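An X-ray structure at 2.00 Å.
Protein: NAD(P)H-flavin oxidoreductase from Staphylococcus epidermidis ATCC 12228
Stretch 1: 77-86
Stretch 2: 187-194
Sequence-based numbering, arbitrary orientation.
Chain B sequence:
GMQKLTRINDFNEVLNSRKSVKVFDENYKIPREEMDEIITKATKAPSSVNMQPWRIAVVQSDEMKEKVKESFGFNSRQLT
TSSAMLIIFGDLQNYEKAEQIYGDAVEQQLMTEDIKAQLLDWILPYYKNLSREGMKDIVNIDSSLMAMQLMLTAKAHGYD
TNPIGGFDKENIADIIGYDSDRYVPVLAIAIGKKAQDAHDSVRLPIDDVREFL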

# COMPACT_ATOMS: atom_id res chain seq x y z
N ARG B 77 -19.87 -38.94 5.13
CA ARG B 77 -20.85 -37.87 5.24
C ARG B 77 -20.70 -36.85 4.12
O ARG B 77 -21.70 -36.37 3.58
CB ARG B 77 -20.79 -37.18 6.59
CG ARG B 77 -22.09 -36.48 6.90
CD ARG B 77 -22.32 -36.29 8.38
NE ARG B 77 -23.67 -35.79 8.61
CZ ARG B 77 -24.03 -34.98 9.61
NH1 ARG B 77 -23.13 -34.54 10.49
NH2 ARG B 77 -25.30 -34.60 9.72
N GLN B 78 -19.45 -36.52 3.77
CA GLN B 78 -19.20 -35.59 2.69
C GLN B 78 -19.76 -36.19 1.41
O GLN B 78 -20.44 -35.50 0.67
CB GLN B 78 -17.71 -35.27 2.50
CG GLN B 78 -17.02 -34.55 3.64
CD GLN B 78 -16.32 -35.51 4.58
OE1 GLN B 78 -16.92 -36.48 5.04
NE2 GLN B 78 -15.04 -35.27 4.83
N LEU B 79 -19.47 -37.47 1.16
CA LEU B 79 -19.96 -38.15 -0.04
C LEU B 79 -21.49 -38.16 -0.13
O LEU B 79 -22.07 -37.82 -1.18
CB LEU B 79 -19.48 -39.60 -0.11
CG LEU B 79 -19.91 -40.36 -1.37
CD1 LEU B 79 -19.32 -39.71 -2.67
CD2 LEU B 79 -19.53 -41.80 -1.26
N THR B 80 -22.13 -38.58 0.96
CA THR B 80 -23.59 -38.62 1.04
C THR B 80 -24.28 -37.29 0.82
O THR B 80 -25.23 -37.18 0.02
CB THR B 80 -24.00 -39.11 2.41
OG1 THR B 80 -23.58 -40.48 2.56
CG2 THR B 80 -25.55 -39.01 2.60
N THR B 81 -23.81 -36.26 1.53
CA THR B 81 -24.54 -35.00 1.57
C THR B 81 -24.21 -34.04 0.41
O THR B 81 -25.00 -33.16 0.08
CB THR B 81 -24.38 -34.33 2.94
OG1 THR B 81 -23.02 -33.90 3.11
CG2 THR B 81 -24.78 -35.30 4.09
N SER B 82 -23.04 -34.22 -0.19
CA SER B 82 -22.55 -33.33 -1.24
C SER B 82 -23.46 -33.28 -2.48
O SER B 82 -24.12 -34.28 -2.85
CB SER B 82 -21.14 -33.75 -1.68
OG SER B 82 -21.13 -35.02 -2.29
N SER B 83 -23.46 -32.12 -3.13
CA SER B 83 -24.13 -32.03 -4.43
C SER B 83 -23.41 -32.92 -5.44
O SER B 83 -24.04 -33.51 -6.30
CB SER B 83 -24.17 -30.59 -4.91
OG SER B 83 -25.03 -29.83 -4.08
N ALA B 84 -22.08 -32.96 -5.33
CA ALA B 84 -21.28 -33.84 -6.15
C ALA B 84 -19.98 -34.13 -5.41
O ALA B 84 -19.50 -33.27 -4.64
CB ALA B 84 -20.96 -33.15 -7.54
N MSE B 85 -19.42 -35.32 -5.65
CA MSE B 85 -18.03 -35.60 -5.28
C MSE B 85 -17.20 -35.57 -6.56
O MSE B 85 -17.33 -36.44 -7.42
CB MSE B 85 -17.92 -36.97 -4.63
CG MSE B 85 -16.49 -37.34 -4.21
SE MSE B 85 -15.75 -36.19 -2.82
CE MSE B 85 -16.68 -36.98 -1.32
N LEU B 86 -16.34 -34.57 -6.66
CA LEU B 86 -15.45 -34.43 -7.80
C LEU B 86 -14.24 -35.31 -7.52
O LEU B 86 -13.66 -35.20 -6.46
CB LEU B 86 -15.01 -32.97 -7.96
CG LEU B 86 -16.11 -31.90 -7.95
CD1 LEU B 86 -15.53 -30.52 -8.26
CD2 LEU B 86 -17.21 -32.24 -8.94
N LEU B 187 -6.77 -36.04 -6.30
CA LEU B 187 -7.53 -35.75 -5.10
C LEU B 187 -8.99 -35.67 -5.45
O LEU B 187 -9.32 -35.59 -6.63
CB LEU B 187 -7.09 -34.43 -4.48
CG LEU B 187 -7.59 -33.12 -5.02
CD1 LEU B 187 -7.32 -31.96 -3.98
CD2 LEU B 187 -6.97 -32.85 -6.36
N ALA B 188 -9.84 -35.73 -4.42
CA ALA B 188 -11.28 -35.56 -4.58
C ALA B 188 -11.70 -34.23 -3.97
O ALA B 188 -10.97 -33.68 -3.14
CB ALA B 188 -12.02 -36.69 -3.93
N ILE B 189 -12.84 -33.69 -4.40
CA ILE B 189 -13.37 -32.44 -3.84
C ILE B 189 -14.87 -32.57 -3.66
O ILE B 189 -15.58 -32.67 -4.66
CB ILE B 189 -13.06 -31.22 -4.75
CG1 ILE B 189 -11.56 -31.13 -5.11
CG2 ILE B 189 -13.52 -29.90 -4.07
CD1 ILE B 189 -11.21 -29.94 -5.99
N ALA B 190 -15.36 -32.59 -2.41
CA ALA B 190 -16.80 -32.54 -2.17
C ALA B 190 -17.24 -31.12 -2.45
O ALA B 190 -16.57 -30.19 -2.03
CB ALA B 190 -17.18 -32.95 -0.69
N ILE B 191 -18.39 -30.95 -3.10
CA ILE B 191 -18.90 -29.62 -3.38
C ILE B 191 -20.41 -29.60 -3.14
O ILE B 191 -21.10 -30.58 -3.41
CB ILE B 191 -18.53 -29.17 -4.82
CG1 ILE B 191 -18.97 -27.72 -5.10
CG2 ILE B 191 -19.14 -30.12 -5.88
CD1 ILE B 191 -18.45 -27.19 -6.44
N GLY B 192 -20.90 -28.51 -2.58
CA GLY B 192 -22.31 -28.36 -2.34
C GLY B 192 -22.57 -27.08 -1.61
O GLY B 192 -21.66 -26.24 -1.46
N LYS B 193 -23.80 -26.95 -1.14
CA LYS B 193 -24.22 -25.84 -0.31
C LYS B 193 -24.04 -26.24 1.14
O LYS B 193 -24.52 -27.30 1.55
CB LYS B 193 -25.69 -25.53 -0.58
CG LYS B 193 -26.26 -24.38 0.20
CD LYS B 193 -27.65 -24.02 -0.31
CE LYS B 193 -28.30 -22.86 0.48
NZ LYS B 193 -28.48 -23.20 1.91
N LYS B 194 -23.38 -25.41 1.94
CA LYS B 194 -23.07 -25.79 3.33
C LYS B 194 -24.32 -25.96 4.18
O LYS B 194 -25.27 -25.18 4.06
CB LYS B 194 -22.09 -24.81 3.99
CG LYS B 194 -22.66 -23.50 4.49
CD LYS B 194 -21.54 -22.66 5.14
CE LYS B 194 -22.03 -21.31 5.67
NZ LYS B 194 -20.93 -20.56 6.34
O HOH W 1 -25.38 -29.30 -1.12

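Two antiparallel strands, 84-86 and the one that starts before Leu 187, meet here through backbone hydrogen bonds. Leu 86 and Ile 189 form one reciprocal pair: Ile 189 N donates to Leu 86 O at 2.7 Å, and Leu 86 N donates to Ile 189 O at 2.9 Å. Ala 84 and Ile 191 form the next. Ile 191 N lies 3.0 Å from Ala 84 O, and Ala 84 N lies 3.2 Å from Ile 191 O. All four bonds are close to straight, with angles of 158-161° at the hydrogen. Ile 191 O also accepts a weak, bent bond from Ser 83 N at 2.8 Å, so the pairing reaches just beyond the strand. There a water links the stretches, donating to Ser 83 OG (3.0 Å) and accepting from Lys 193 N (2.8 Å).

Between the bonded pairs, Met 85 faces Ala 190 in a non-hydrogen-bonded pair. Their side chains share one face of the sheet. Met 85, a selenomethionine, places SE 3.9 Å from Ala 188 CB and CE 4.1 Å from Ala 190 CB. Gln 78 CB, from the preceding helix, reaches Ala 190 CB at 4.0 Å.

The other face is aliphatic. Leu 86 CG and Ala 84 CB approach Ile 191 CG2 at 4.1 and 3.9 Å. Leu 86 CB lies 4.1 Å from Ile 189 CB.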